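Local coordinates for protein chitinase (PDB 5GZT) that probably hydrolyses internal beta-1,4 linkages between N-acetylglucosamine units in chitin and chitodextrins, acting as an endochitinase, at residues T789-A794 and A835-L840. Sequence-based numbering, arbitrary orientation.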
loop_
_atom_site.group_PDB
_atom_site.type_symbol
_atom_site.label_atom_id
_atom_site.label_comp_id
_atom_site.label_asym_id
_atom_site.label_seq_id
_atom_site.Cartn_x
_atom_site.Cartn_y
_atom_site.Cartn_z
ATOM N N THR B 789 -14.173 49.275 7.493
ATOM C CA THR B 789 -14.107 49.582 8.920
ATOM C C THR B 789 -12.728 50.105 9.244
ATOM O O THR B 789 -12.530 50.770 10.289
ATOM C CB THR B 789 -14.368 48.335 9.781
ATOM O OG1 THR B 789 -13.334 47.386 9.573
ATOM C CG2 THR B 789 -15.797 47.729 9.382
ATOM N N HIS B 790 -11.750 49.718 8.435
ATOM C CA HIS B 790 -10.334 50.002 8.768
ATOM C C HIS B 790 -9.594 50.376 7.503
ATOM O O HIS B 790 -9.885 49.891 6.398
ATOM C CB HIS B 790 -9.590 48.818 9.451
ATOM C CG HIS B 790 -10.020 48.487 10.846
ATOM N ND1 HIS B 790 -11.263 48.010 11.156
ATOM C CD2 HIS B 790 -9.357 48.599 12.046
ATOM C CE1 HIS B 790 -11.361 47.832 12.460
ATOM N NE2 HIS B 790 -10.203 48.169 13.015
ATOM N N ILE B 791 -8.637 51.253 7.670
ATOM C CA ILE B 791 -7.599 51.537 6.688
ATOM C C ILE B 791 -6.236 51.393 7.247
ATOM O O ILE B 791 -5.976 51.917 8.352
ATOM C CB ILE B 791 -7.742 53.002 6.224
ATOM C CG1 ILE B 791 -9.001 53.139 5.330
ATOM C CG2 ILE B 791 -6.473 53.418 5.410
ATOM C CD1 ILE B 791 -9.397 54.567 5.000
ATOM N N ASN B 792 -5.344 50.739 6.524
ATOM C CA ASN B 792 -3.931 50.859 6.801
ATOM C C ASN B 792 -3.255 51.832 5.793
ATOM O O ASN B 792 -3.347 51.613 4.610
ATOM C CB ASN B 792 -3.161 49.516 6.692
ATOM C CG ASN B 792 -3.322 48.607 7.916
ATOM O OD1 ASN B 792 -3.941 48.965 8.912
ATOM N ND2 ASN B 792 -2.888 47.371 7.767
ATOM N N TYR B 793 -2.595 52.892 6.248
ATOM C CA TYR B 793 -1.877 53.814 5.353
ATOM C C TYR B 793 -0.475 53.317 5.141
ATOM O O TYR B 793 0.281 53.222 6.090
ATOM C CB TYR B 793 -1.853 55.226 5.948
ATOM C CG TYR B 793 -1.259 56.256 5.055
ATOM C CD1 TYR B 793 -1.987 56.804 3.984
ATOM C CD2 TYR B 793 0.057 56.663 5.228
ATOM C CE1 TYR B 793 -1.425 57.788 3.141
ATOM C CE2 TYR B 793 0.639 57.657 4.380
ATOM C CZ TYR B 793 -0.104 58.208 3.351
ATOM O OH TYR B 793 0.487 59.171 2.596
ATOM N N ALA B 794 -0.152 52.900 3.902
ATOM C CA ALA B 794 1.144 52.397 3.510
ATOM C C ALA B 794 1.974 53.555 2.889
ATOM O O ALA B 794 1.490 54.158 1.963
ATOM C CB ALA B 794 0.904 51.346 2.454
ATOM N N ALA B 835 -4.678 64.830 5.310
ATOM C CA ALA B 835 -5.913 65.641 5.391
ATOM C C ALA B 835 -7.051 64.907 4.748
ATOM O O ALA B 835 -8.177 64.966 5.225
ATOM C CB ALA B 835 -5.746 66.998 4.697
ATOM N N TYR B 836 -6.780 64.177 3.678
ATOM C CA TYR B 836 -7.842 63.348 3.042
ATOM C C TYR B 836 -8.405 62.281 3.995
ATOM O O TYR B 836 -9.613 62.169 4.195
ATOM C CB TYR B 836 -7.326 62.671 1.765
ATOM C CG TYR B 836 -8.383 61.862 1.020
ATOM C CD1 TYR B 836 -9.461 62.485 0.381
ATOM C CD2 TYR B 836 -8.318 60.446 0.997
ATOM C CE1 TYR B 836 -10.436 61.698 -0.284
ATOM C CE2 TYR B 836 -9.242 59.677 0.331
ATOM C CZ TYR B 836 -10.323 60.281 -0.307
ATOM O OH TYR B 836 -11.248 59.443 -0.932
ATOM N N LEU B 837 -7.508 61.536 4.634
ATOM C CA LEU B 837 -7.949 60.481 5.575
ATOM C C LEU B 837 -8.813 61.073 6.683
ATOM O O LEU B 837 -9.817 60.486 7.089
ATOM C CB LEU B 837 -6.717 59.811 6.184
ATOM C CG LEU B 837 -6.029 58.934 5.175
ATOM C CD1 LEU B 837 -4.697 58.470 5.774
ATOM C CD2 LEU B 837 -6.843 57.740 4.755
ATOM N N LYS B 838 -8.452 62.274 7.109
ATOM C CA LYS B 838 -9.222 62.906 8.121
ATOM C C LYS B 838 -10.661 63.235 7.719
ATOM O O LYS B 838 -11.547 63.196 8.591
ATOM C CB LYS B 838 -8.478 64.102 8.623
ATOM C CG LYS B 838 -9.250 64.854 9.662
ATOM C CD LYS B 838 -8.347 65.846 10.327
ATOM C CE LYS B 838 -9.152 66.783 11.211
ATOM N NZ LYS B 838 -8.203 67.656 11.940
ATOM N N THR B 839 -10.919 63.436 6.406
ATOM C CA THR B 839 -12.233 63.750 5.898
ATOM C C THR B 839 -12.998 62.472 5.775
ATOM O O THR B 839 -14.199 62.454 5.997
ATOM C CB THR B 839 -12.274 64.461 4.491
ATOM O OG1 THR B 839 -11.922 63.537 3.400
ATOM C CG2 THR B 839 -11.459 65.735 4.509
ATOM N N LEU B 840 -12.323 61.403 5.398
ATOM C CA LEU B 840 -12.917 60.105 5.536
ATOM C C LEU B 840 -13.441 59.932 6.933
ATOM O O LEU B 840 -14.557 59.452 7.107
ATOM C CB LEU B 840 -11.938 59.012 5.221
ATOM C CG LEU B 840 -11.952 58.420 3.853
ATOM C CD1 LEU B 840 -12.288 59.382 2.722
ATOM C CD2 LEU B 840 -10.625 57.740 3.623
#
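The ring of Tyr-793, on a strand of a family 18 TIM barrel, meets Leu-837 obliquely: Leu-837 CD1 lies 3.7 Å from Tyr-793 CD1 and 4.2 Å from Tyr-793 CG, so the methyl sits near the root of the ring. Phe-834 makes an edge-to-face pair with the same ring, and Tyr-793 OH is hydrogen-bonded to Asp-830 OD1 and Asn-833 ND2, which ties the strand to the N-terminal part of helix 830-843. On the other side of the strand, the His-790 ring has Thr-789 OG1 at its edge, in plane, hydrogen-bonded to His-790 ND1 at 2.7 Å with either partner a possible donor, while its NE2 bonds to Glu-938; bonds at both ring nitrogens would hold the ring's rotation.

Strand 790-799 runs between the parallel strands 765-771 and 848-854, and helix 830-843 packs outside it, antiparallel at 175° with the axes of the short segments 11.5 Å apart. That spacing is filled by apolar side chains from both elements. Ile-791, with CG1 anti to its carbonyl carbon (chi1 -72°), places CD1 against the helix, where the methyl meets residues one helical turn apart. The Ile-791 and Leu-840 side chains cross at about a right angle, and Ile-791 CD1 is 4.1 Å from Leu-837 CD2. Leu-837 divides its branches, CD1 serving Tyr-793 and CD2 serving Ile-791. All four touching residues are buried, which makes this a piece of the hydrophobic layer between barrel and helices; its tightest point on the Ile-791 side is CD1 against Leu-840 CD2, at 3.7 Å.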